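Local coordinates for transcriptional regulator, LacI family protein (Rhodococcus jostii, PDB 3K9C) that probably regulates transcription as a DNA-binding factor of the LacI family, with a sensor domain that resembles periplasmic sugar-binding proteins, at residues L116-H126 and P267-V278; T187-T198 and I215-A226. All coordinates share one frame; numbering follows the deposited sequence.

Interaction 1 (L116-H126 and P267-V278); sequences LAVDHLTELGH and PHLVRRATTGPV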
loop_
_atom_site.group_PDB
_atom_site.type_symbol
_atom_site.label_atom_id
_atom_site.label_comp_id
_atom_site.label_asym_id
_atom_site.label_seq_id
_atom_site.Cartn_x
_atom_site.Cartn_y
_atom_site.Cartn_z
ATOM N N LEU B 116 -11.382 -6.533 -22.922
ATOM C CA LEU B 116 -12.363 -5.486 -22.598
ATOM C C LEU B 116 -11.696 -4.116 -22.700
ATOM O O LEU B 116 -12.270 -3.170 -23.240
ATOM C CB LEU B 116 -12.908 -5.667 -21.172
ATOM C CG LEU B 116 -13.800 -6.880 -20.894
ATOM C CD1 LEU B 116 -14.093 -6.964 -19.402
ATOM C CD2 LEU B 116 -15.096 -6.769 -21.703
ATOM N N ALA B 117 -10.484 -4.018 -22.157
ATOM C CA ALA B 117 -9.716 -2.776 -22.197
ATOM C C ALA B 117 -9.502 -2.363 -23.653
ATOM O O ALA B 117 -9.746 -1.219 -24.018
ATOM C CB ALA B 117 -8.358 -2.969 -21.488
ATOM N N VAL B 118 -9.044 -3.299 -24.484
ATOM C CA VAL B 118 -8.814 -3.010 -25.902
ATOM C C VAL B 118 -10.105 -2.659 -26.636
ATOM O O VAL B 118 -10.144 -1.687 -27.382
ATOM C CB VAL B 118 -8.131 -4.194 -26.638
ATOM C CG1 VAL B 118 -8.161 -3.953 -28.157
ATOM C CG2 VAL B 118 -6.678 -4.329 -26.175
ATOM N N ASP B 119 -11.161 -3.442 -26.425
ATOM C CA ASP B 119 -12.435 -3.152 -27.085
ATOM C C ASP B 119 -12.892 -1.736 -26.737
ATOM O O ASP B 119 -13.328 -0.979 -27.605
ATOM C CB ASP B 119 -13.511 -4.155 -26.665
ATOM C CG ASP B 119 -13.238 -5.556 -27.178
ATOM O OD1 ASP B 119 -12.421 -5.710 -28.108
ATOM O OD2 ASP B 119 -13.855 -6.510 -26.657
ATOM N N HIS B 120 -12.777 -1.381 -25.459
ATOM C CA HIS B 120 -13.164 -0.054 -24.997
ATOM C C HIS B 120 -12.392 1.036 -25.734
ATOM O O HIS B 120 -12.976 2.025 -26.181
ATOM C CB HIS B 120 -12.923 0.060 -23.483
ATOM C CG HIS B 120 -13.057 1.452 -22.949
ATOM N ND1 HIS B 120 -14.235 2.162 -23.009
ATOM C CD2 HIS B 120 -12.156 2.264 -22.350
ATOM C CE1 HIS B 120 -14.054 3.354 -22.470
ATOM N NE2 HIS B 120 -12.800 3.442 -22.063
ATOM N N LEU B 121 -11.078 0.854 -25.860
ATOM C CA LEU B 121 -10.231 1.838 -26.535
ATOM C C LEU B 121 -10.452 1.926 -28.047
ATOM O O LEU B 121 -10.467 3.016 -28.611
ATOM C CB LEU B 121 -8.754 1.555 -26.243
ATOM C CG LEU B 121 -8.328 1.810 -24.793
ATOM C CD1 LEU B 121 -6.938 1.226 -24.562
ATOM C CD2 LEU B 121 -8.368 3.314 -24.492
ATOM N N THR B 122 -10.615 0.792 -28.716
ATOM C CA THR B 122 -10.837 0.847 -30.151
ATOM C C THR B 122 -12.219 1.481 -30.388
ATOM O O THR B 122 -12.386 2.299 -31.298
ATOM C CB THR B 122 -10.714 -0.569 -30.794
ATOM O OG1 THR B 122 -11.609 -1.480 -30.147
ATOM C CG2 THR B 122 -9.271 -1.104 -30.636
ATOM N N GLU B 123 -13.194 1.150 -29.536
ATOM C CA GLU B 123 -14.533 1.724 -29.671
ATOM C C GLU B 123 -14.483 3.243 -29.553
ATOM O O GLU B 123 -15.336 3.935 -30.109
ATOM C CB GLU B 123 -15.488 1.168 -28.607
ATOM C CG GLU B 123 -16.941 1.621 -28.793
ATOM C CD GLU B 123 -17.867 1.170 -27.665
ATOM O OE1 GLU B 123 -18.040 -0.055 -27.478
ATOM O OE2 GLU B 123 -18.421 2.043 -26.964
ATOM N N LEU B 124 -13.494 3.763 -28.822
ATOM C CA LEU B 124 -13.335 5.212 -28.664
ATOM C C LEU B 124 -12.486 5.773 -29.806
ATOM O O LEU B 124 -12.125 6.954 -29.813
ATOM C CB LEU B 124 -12.692 5.557 -27.308
ATOM C CG LEU B 124 -13.620 5.647 -26.084
ATOM C CD1 LEU B 124 -12.798 5.674 -24.789
ATOM C CD2 LEU B 124 -14.488 6.903 -26.194
ATOM N N GLY B 125 -12.156 4.908 -30.763
ATOM C CA GLY B 125 -11.390 5.338 -31.923
ATOM C C GLY B 125 -9.885 5.152 -31.939
ATOM O O GLY B 125 -9.245 5.474 -32.936
ATOM N N HIS B 126 -9.313 4.649 -30.847
ATOM C CA HIS B 126 -7.868 4.453 -30.762
ATOM C C HIS B 126 -7.374 3.312 -31.651
ATOM O O HIS B 126 -8.027 2.273 -31.764
ATOM C CB HIS B 126 -7.468 4.189 -29.300
ATOM C CG HIS B 126 -7.701 5.356 -28.388
ATOM N ND1 HIS B 126 -6.854 6.444 -28.338
ATOM C CD2 HIS B 126 -8.699 5.617 -27.512
ATOM C CE1 HIS B 126 -7.319 7.321 -27.467
ATOM N NE2 HIS B 126 -8.437 6.847 -26.952
ATOM N N PRO B 267 -14.144 -10.727 -15.491
ATOM C CA PRO B 267 -13.823 -9.385 -15.003
ATOM C C PRO B 267 -14.757 -8.398 -15.696
ATOM O O PRO B 267 -15.497 -8.779 -16.597
ATOM C CB PRO B 267 -12.383 -9.207 -15.457
ATOM C CG PRO B 267 -12.414 -9.852 -16.810
ATOM C CD PRO B 267 -13.200 -11.133 -16.549
ATOM N N HIS B 268 -14.744 -7.144 -15.269
ATOM C CA HIS B 268 -15.577 -6.140 -15.919
ATOM C C HIS B 268 -14.878 -4.802 -15.994
ATOM O O HIS B 268 -13.962 -4.519 -15.221
ATOM C CB HIS B 268 -16.959 -6.012 -15.248
ATOM C CG HIS B 268 -16.931 -5.989 -13.754
ATOM N ND1 HIS B 268 -16.771 -4.828 -13.024
ATOM C CD2 HIS B 268 -17.087 -6.983 -12.846
ATOM C CE1 HIS B 268 -16.831 -5.108 -11.734
ATOM N NE2 HIS B 268 -17.022 -6.409 -11.600
ATOM N N LEU B 269 -15.300 -3.991 -16.956
ATOM C CA LEU B 269 -14.711 -2.680 -17.166
ATOM C C LEU B 269 -15.298 -1.653 -16.226
ATOM O O LEU B 269 -16.501 -1.610 -16.014
ATOM C CB LEU B 269 -14.930 -2.210 -18.607
ATOM C CG LEU B 269 -14.464 -0.774 -18.875
ATOM C CD1 LEU B 269 -12.953 -0.724 -18.829
ATOM C CD2 LEU B 269 -14.978 -0.298 -20.232
ATOM N N VAL B 270 -14.429 -0.827 -15.665
ATOM C CA VAL B 270 -14.847 0.225 -14.771
ATOM C C VAL B 270 -14.303 1.513 -15.361
ATOM O O VAL B 270 -13.109 1.810 -15.241
ATOM C CB VAL B 270 -14.284 0.017 -13.350
ATOM C CG1 VAL B 270 -14.731 1.166 -12.436
ATOM C CG2 VAL B 270 -14.753 -1.313 -12.802
ATOM N N ARG B 271 -15.185 2.262 -16.017
ATOM C CA ARG B 271 -14.818 3.523 -16.654
ATOM C C ARG B 271 -14.841 4.693 -15.702
ATOM O O ARG B 271 -15.800 4.899 -14.956
ATOM C CB ARG B 271 -15.768 3.854 -17.807
ATOM C CG ARG B 271 -15.582 3.040 -19.055
ATOM C CD ARG B 271 -16.741 3.282 -20.000
ATOM N NE ARG B 271 -18.004 2.925 -19.358
ATOM C CZ ARG B 271 -19.179 2.878 -19.977
ATOM N NH1 ARG B 271 -19.259 3.168 -21.272
ATOM N NH2 ARG B 271 -20.268 2.532 -19.301
ATOM N N ARG B 272 -13.775 5.472 -15.745
ATOM C CA ARG B 272 -13.678 6.656 -14.923
ATOM C C ARG B 272 -13.254 7.784 -15.852
ATOM O O ARG B 272 -13.843 7.927 -16.927
ATOM C CB ARG B 272 -12.699 6.435 -13.765
ATOM C CG ARG B 272 -13.184 5.355 -12.787
ATOM C CD ARG B 272 -12.644 5.560 -11.370
ATOM N NE ARG B 272 -13.225 4.613 -10.416
ATOM C CZ ARG B 272 -12.810 3.359 -10.250
ATOM N NH1 ARG B 272 -11.796 2.883 -10.967
ATOM N NH2 ARG B 272 -13.419 2.565 -9.376
ATOM N N ALA B 273 -12.232 8.551 -15.498
ATOM C CA ALA B 273 -11.845 9.677 -16.342
ATOM C C ALA B 273 -10.500 9.641 -17.069
ATOM O O ALA B 273 -10.057 10.670 -17.590
ATOM C CB ALA B 273 -11.936 10.958 -15.515
ATOM N N THR B 274 -9.844 8.484 -17.123
ATOM C CA THR B 274 -8.549 8.408 -17.798
ATOM C C THR B 274 -8.604 7.894 -19.233
ATOM O O THR B 274 -7.566 7.639 -19.843
ATOM C CB THR B 274 -7.542 7.546 -17.000
ATOM O OG1 THR B 274 -8.088 6.237 -16.789
ATOM C CG2 THR B 274 -7.238 8.205 -15.654
ATOM N N THR B 275 -9.810 7.733 -19.770
ATOM C CA THR B 275 -9.971 7.280 -21.151
ATOM C C THR B 275 -10.976 8.178 -21.858
ATOM O O THR B 275 -11.852 8.753 -21.220
ATOM C CB THR B 275 -10.461 5.815 -21.228
ATOM O OG1 THR B 275 -11.649 5.664 -20.443
ATOM C CG2 THR B 275 -9.390 4.868 -20.719
ATOM N N GLY B 276 -10.835 8.310 -23.173
ATOM C CA GLY B 276 -11.741 9.146 -23.940
ATOM C C GLY B 276 -11.444 9.074 -25.423
ATOM O O GLY B 276 -10.523 8.371 -25.833
ATOM N N PRO B 277 -12.203 9.795 -26.260
ATOM C CA PRO B 277 -11.963 9.767 -27.706
ATOM C C PRO B 277 -10.504 10.059 -28.060
ATOM O O PRO B 277 -9.823 10.816 -27.365
ATOM C CB PRO B 277 -12.915 10.838 -28.235
ATOM C CG PRO B 277 -14.056 10.793 -27.247
ATOM C CD PRO B 277 -13.323 10.695 -25.925
ATOM N N VAL B 278 -10.033 9.451 -29.143
ATOM C CA VAL B 278 -8.662 9.651 -29.608
ATOM C C VAL B 278 -8.477 11.093 -30.031
ATOM O O VAL B 278 -9.387 11.693 -30.595
ATOM C CB VAL B 278 -8.352 8.778 -30.827
ATOM C CG1 VAL B 278 -6.855 8.770 -31.122
ATOM C CG2 VAL B 278 -8.840 7.407 -30.578
#
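Thr275 OG1 is gripped twice: His120 NE2 meets it at 3.0 Å, almost straight at 170°, and Thr234 OG1 bonds to it as well. The contact lays helix 110-123 of the periplasmic-binding-protein-like fold against the end of strand 262-270 and the C-terminal tail. The imidazole of His120, with CG anti to the backbone N (chi1 170°), reaches across to Thr275 and presents the edge of its ring in plane to the hydroxyl. Leu269 CD2 sits over a face of that ring, 4.0 Å from its centroid, a CH-pi contact that suits a branched apolar chain beside an aromatic one. Nearer the helix start, Leu116 CD1 rests on Pro267 O at 3.6 Å.

Beyond the helix, a Schellman motif with Gly125 at C-prime turns the chain, the positive phi being easy for glycine. Leu124 lays CD1 against Gly276 N and CD2 against the proline ring, 4.0 Å from Pro277 CD, while its carbonyl O takes a weak bond from Val278 N at 3.3 Å. His126 suits its place because both ring nitrogens are used: ND1 bonds to Thr187, and NE2 donates to the tail. That last bond, His126 NE2 to Gly276 O, is 2.8 Å long and nearly collinear with the carbonyl, although the oxygen lies 20° out of the ring plane.

Interaction 2 (T187-T198 and I215-A226); sequences TAVVAFNDRCAT and ISVVGYDDSRLA. With GOL (glycerol), chain D.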
loop_
_atom_site.group_PDB
_atom_site.type_symbol
_atom_site.label_atom_id
_atom_site.label_comp_id
_atom_site.label_asym_id
_atom_site.label_seq_id
_atom_site.Cartn_x
_atom_site.Cartn_y
_atom_site.Cartn_z
ATOM N N THR B 187 -1.663 6.523 -28.699
ATOM C CA THR B 187 -2.628 7.479 -28.153
ATOM C C THR B 187 -3.365 6.868 -26.960
ATOM O O THR B 187 -4.150 7.534 -26.297
ATOM C CB THR B 187 -3.679 7.905 -29.201
ATOM O OG1 THR B 187 -4.465 6.768 -29.572
ATOM C CG2 THR B 187 -3.012 8.497 -30.432
ATOM N N ALA B 188 -3.128 5.585 -26.712
ATOM C CA ALA B 188 -3.755 4.900 -25.582
ATOM C C ALA B 188 -2.771 3.874 -25.060
ATOM O O ALA B 188 -1.968 3.321 -25.814
ATOM C CB ALA B 188 -5.046 4.222 -26.007
ATOM N N VAL B 189 -2.832 3.627 -23.762
ATOM C CA VAL B 189 -1.926 2.692 -23.139
ATOM C C VAL B 189 -2.648 1.861 -22.101
ATOM O O VAL B 189 -3.337 2.404 -21.252
ATOM C CB VAL B 189 -0.783 3.449 -22.436
ATOM C CG1 VAL B 189 0.184 2.463 -21.812
ATOM C CG2 VAL B 189 -0.084 4.374 -23.429
ATOM N N VAL B 190 -2.488 0.547 -22.177
ATOM C CA VAL B 190 -3.090 -0.355 -21.208
ATOM C C VAL B 190 -1.943 -0.837 -20.317
ATOM O O VAL B 190 -1.044 -1.540 -20.778
ATOM C CB VAL B 190 -3.770 -1.576 -21.898
ATOM C CG1 VAL B 190 -4.296 -2.542 -20.853
ATOM C CG2 VAL B 190 -4.916 -1.110 -22.790
ATOM N N ALA B 191 -1.960 -0.432 -19.052
ATOM C CA ALA B 191 -0.917 -0.819 -18.107
ATOM C C ALA B 191 -1.214 -2.188 -17.506
ATOM O O ALA B 191 -2.367 -2.601 -17.447
ATOM C CB ALA B 191 -0.796 0.225 -17.005
ATOM N N PHE B 192 -0.171 -2.882 -17.050
ATOM C CA PHE B 192 -0.344 -4.214 -16.466
ATOM C C PHE B 192 -1.322 -4.177 -15.295
ATOM O O PHE B 192 -2.230 -5.000 -15.221
ATOM C CB PHE B 192 0.995 -4.783 -15.990
ATOM C CG PHE B 192 0.871 -6.119 -15.321
ATOM C CD1 PHE B 192 0.424 -7.225 -16.035
ATOM C CD2 PHE B 192 1.164 -6.264 -13.972
ATOM C CE1 PHE B 192 0.274 -8.457 -15.412
ATOM C CE2 PHE B 192 1.017 -7.498 -13.340
ATOM C CZ PHE B 192 0.569 -8.595 -14.059
ATOM N N ASN B 193 -1.115 -3.236 -14.376
ATOM C CA ASN B 193 -2.006 -3.066 -13.230
ATOM C C ASN B 193 -2.111 -1.590 -12.832
ATOM O O ASN B 193 -1.404 -0.745 -13.383
ATOM C CB ASN B 193 -1.559 -3.943 -12.030
ATOM C CG ASN B 193 -0.252 -3.476 -11.366
ATOM O OD1 ASN B 193 0.297 -2.422 -11.670
ATOM N ND2 ASN B 193 0.232 -4.277 -10.432
ATOM N N ASP B 194 -3.001 -1.285 -11.889
ATOM C CA ASP B 194 -3.209 0.084 -11.417
ATOM C C ASP B 194 -1.952 0.796 -10.904
ATOM O O ASP B 194 -1.768 1.995 -11.145
ATOM C CB ASP B 194 -4.262 0.114 -10.304
ATOM C CG ASP B 194 -5.649 -0.289 -10.787
ATOM O OD1 ASP B 194 -5.879 -0.327 -12.014
ATOM O OD2 ASP B 194 -6.511 -0.548 -9.924
ATOM N N ARG B 195 -1.104 0.074 -10.178
ATOM C CA ARG B 195 0.120 0.684 -9.657
ATOM C C ARG B 195 1.040 1.074 -10.805
ATOM O O ARG B 195 1.712 2.104 -10.760
ATOM C CB ARG B 195 0.840 -0.271 -8.699
ATOM C CG ARG B 195 2.104 0.326 -8.100
ATOM C CD ARG B 195 2.681 -0.565 -7.022
ATOM N NE ARG B 195 2.192 -0.196 -5.700
ATOM C CZ ARG B 195 2.477 -0.864 -4.587
ATOM N NH1 ARG B 195 3.249 -1.945 -4.638
ATOM N NH2 ARG B 195 2.003 -0.445 -3.418
ATOM N N CYS B 196 1.058 0.248 -11.847
ATOM C CA CYS B 196 1.870 0.525 -13.028
ATOM C C CYS B 196 1.286 1.746 -13.739
ATOM O O CYS B 196 2.017 2.627 -14.201
ATOM C CB CYS B 196 1.842 -0.681 -13.968
ATOM S SG CYS B 196 2.779 -0.482 -15.476
ATOM N N ALA B 197 -0.042 1.789 -13.815
ATOM C CA ALA B 197 -0.757 2.893 -14.457
ATOM C C ALA B 197 -0.489 4.188 -13.694
ATOM O O ALA B 197 -0.379 5.258 -14.286
ATOM C CB ALA B 197 -2.270 2.597 -14.494
ATOM N N THR B 198 -0.381 4.092 -12.377
ATOM C CA THR B 198 -0.106 5.281 -11.579
ATOM C C THR B 198 1.184 5.950 -12.055
ATOM O O THR B 198 1.262 7.178 -12.120
ATOM C CB THR B 198 0.023 4.945 -10.078
ATOM O OG1 THR B 198 -1.251 4.538 -9.562
ATOM C CG2 THR B 198 0.504 6.173 -9.303
ATOM N N ILE B 215 -3.628 11.528 -24.325
ATOM C CA ILE B 215 -3.465 10.079 -24.242
ATOM C C ILE B 215 -4.414 9.441 -23.216
ATOM O O ILE B 215 -4.639 9.994 -22.131
ATOM C CB ILE B 215 -2.003 9.729 -23.840
ATOM C CG1 ILE B 215 -1.044 10.153 -24.950
ATOM C CG2 ILE B 215 -1.859 8.231 -23.542
ATOM C CD1 ILE B 215 0.401 9.952 -24.601
ATOM N N SER B 216 -4.967 8.281 -23.571
ATOM C CA SER B 216 -5.856 7.543 -22.679
ATOM C C SER B 216 -5.056 6.457 -21.968
ATOM O O SER B 216 -4.106 5.898 -22.522
ATOM C CB SER B 216 -7.013 6.911 -23.455
ATOM O OG SER B 216 -7.981 7.882 -23.823
ATOM N N VAL B 217 -5.444 6.161 -20.735
ATOM C CA VAL B 217 -4.751 5.162 -19.941
ATOM C C VAL B 217 -5.756 4.248 -19.255
ATOM O O VAL B 217 -6.772 4.714 -18.753
ATOM C CB VAL B 217 -3.873 5.834 -18.838
ATOM C CG1 VAL B 217 -3.086 4.771 -18.061
ATOM C CG2 VAL B 217 -2.930 6.843 -19.471
ATOM N N VAL B 218 -5.457 2.953 -19.236
ATOM C CA VAL B 218 -6.303 1.958 -18.582
ATOM C C VAL B 218 -5.439 1.121 -17.626
ATOM O O VAL B 218 -4.332 0.692 -17.986
ATOM C CB VAL B 218 -6.945 0.987 -19.594
ATOM C CG1 VAL B 218 -7.761 -0.048 -18.851
ATOM C CG2 VAL B 218 -7.816 1.748 -20.567
ATOM N N GLY B 219 -5.944 0.886 -16.420
ATOM C CA GLY B 219 -5.208 0.087 -15.459
ATOM C C GLY B 219 -5.832 -1.288 -15.347
ATOM O O GLY B 219 -6.564 -1.712 -16.237
ATOM N N TYR B 220 -5.546 -1.989 -14.256
ATOM C CA TYR B 220 -6.106 -3.308 -14.040
ATOM C C TYR B 220 -6.086 -3.609 -12.540
ATOM O O TYR B 220 -5.095 -3.322 -11.861
ATOM C CB TYR B 220 -5.298 -4.358 -14.825
ATOM C CG TYR B 220 -6.083 -5.584 -15.232
ATOM C CD1 TYR B 220 -6.400 -5.824 -16.575
ATOM C CD2 TYR B 220 -6.502 -6.516 -14.283
ATOM C CE1 TYR B 220 -7.114 -6.967 -16.957
ATOM C CE2 TYR B 220 -7.217 -7.652 -14.652
ATOM C CZ TYR B 220 -7.520 -7.869 -15.987
ATOM O OH TYR B 220 -8.253 -8.974 -16.349
ATOM N N ASP B 221 -7.204 -4.157 -12.053
ATOM C CA ASP B 221 -7.445 -4.554 -10.653
ATOM C C ASP B 221 -8.568 -3.793 -9.941
ATOM O O ASP B 221 -9.251 -4.361 -9.086
ATOM C CB ASP B 221 -6.183 -4.424 -9.777
ATOM C CG ASP B 221 -5.124 -5.462 -10.107
ATOM O OD1 ASP B 221 -5.442 -6.466 -10.780
ATOM O OD2 ASP B 221 -3.970 -5.273 -9.675
ATOM N N ASP B 222 -8.747 -2.521 -10.297
ATOM C CA ASP B 222 -9.736 -1.644 -9.663
ATOM C C ASP B 222 -9.409 -1.607 -8.176
ATOM O O ASP B 222 -10.256 -1.899 -7.326
ATOM C CB ASP B 222 -11.178 -2.143 -9.874
ATOM C CG ASP B 222 -12.230 -1.099 -9.460
ATOM O OD1 ASP B 222 -11.932 0.111 -9.536
ATOM O OD2 ASP B 222 -13.361 -1.480 -9.079
ATOM N N SER B 223 -8.164 -1.253 -7.876
ATOM C CA SER B 223 -7.699 -1.178 -6.500
ATOM C C SER B 223 -7.922 0.239 -5.983
ATOM O O SER B 223 -8.372 1.106 -6.731
ATOM C CB SER B 223 -6.214 -1.555 -6.427
ATOM O OG SER B 223 -5.404 -0.582 -7.054
ATOM N N ARG B 224 -7.602 0.469 -4.711
ATOM C CA ARG B 224 -7.796 1.777 -4.088
ATOM C C ARG B 224 -7.137 2.910 -4.863
ATOM O O ARG B 224 -7.595 4.049 -4.826
ATOM C CB ARG B 224 -7.262 1.778 -2.646
ATOM C CG ARG B 224 -5.745 1.680 -2.521
ATOM C CD ARG B 224 -5.292 1.845 -1.070
ATOM N NE ARG B 224 -5.627 3.163 -0.531
ATOM C CZ ARG B 224 -4.973 4.281 -0.820
ATOM N NH1 ARG B 224 -3.932 4.251 -1.644
ATOM N NH2 ARG B 224 -5.368 5.436 -0.294
ATOM N N LEU B 225 -6.061 2.594 -5.570
ATOM C CA LEU B 225 -5.343 3.598 -6.346
ATOM C C LEU B 225 -6.250 4.205 -7.411
ATOM O O LEU B 225 -6.263 5.412 -7.608
ATOM C CB LEU B 225 -4.130 2.954 -7.027
ATOM C CG LEU B 225 -3.120 2.226 -6.136
ATOM C CD1 LEU B 225 -2.131 1.466 -6.993
ATOM C CD2 LEU B 225 -2.407 3.235 -5.252
ATOM N N ALA B 226 -7.013 3.352 -8.087
ATOM C CA ALA B 226 -7.898 3.777 -9.167
ATOM C C ALA B 226 -9.099 4.626 -8.764
ATOM O O ALA B 226 -9.553 5.479 -9.540
ATOM C CB ALA B 226 -8.381 2.549 -9.934
HETATM C C1 GOL D . -2.871 -9.767 -11.092
HETATM O O1 GOL D . -3.810 -10.506 -10.675
HETATM C C2 GOL D . -2.943 -8.511 -10.414
HETATM O O2 GOL D . -3.215 -7.924 -11.525
HETATM C C3 GOL D . -1.775 -7.722 -9.811
HETATM O O3 GOL D . -1.841 -6.621 -9.218
#
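Strands 188-191 and 216-218 run parallel, their axes 4.7 Å apart and 15° askew, as neighbours in a beta-alpha-beta unit whose crossover carries helix 194-206. Four backbone bonds join them, from Ser216 N to Thr187 O through to Ala191 N to Val218 O. Valines suit this buried sheet: Val190 CG2 meets Val218 CB at 4.3 Å on one face, while Val189 and Val217 point to the other, where Ala197 of the helix is small enough to pack on Val217.

Past the strands, Asn193 is the N-cap of the helix, its OD1 accepting from Cys196 N at 2.8 Å. Asp194 N donates to Tyr220 O, and Gly219, lacking a side chain, lets the Asp194 carboxylate and Ala197 come close. With CG beside the backbone N (chi1 -65°), that carboxylate reaches Ser223, whose N meets OD2 nearly along the C-O axis at 2.7 Å and whose OG donates to the anti lone pair of the same oxygen. OD1 accepts from Thr235 OG1 and weakly from Tyr220 N. Leu225 CD1 tucks against Arg195 CA at 3.6 Å. A glycerol, probably from crystallisation, also bonds Arg143 and Gln238; its O3 donates to Asp221 OD2 at 2.6 Å.

How the interactions relate
From the N terminus the chain builds most of the seven-stranded sheet before helix 110-123, whose second half opens interaction 1; that contact is completed only at the tail 267-278, closing a loop of 140 residues. Interaction 2 lies wholly within this loop and is far more local: 187-198 and 215-226 are separated by 16 residues that include the rest of helix 194-206. The two contacts touch, their centres about 11 Å apart. Besides the His126-Thr187 bond, Thr274 O lies 2.7 Å from Val217 N, a probable hydrogen bond. The tail thus runs beside strand 216-218, the outermost of the parallel sheet within this chain, linking that sheet to helix 110-123.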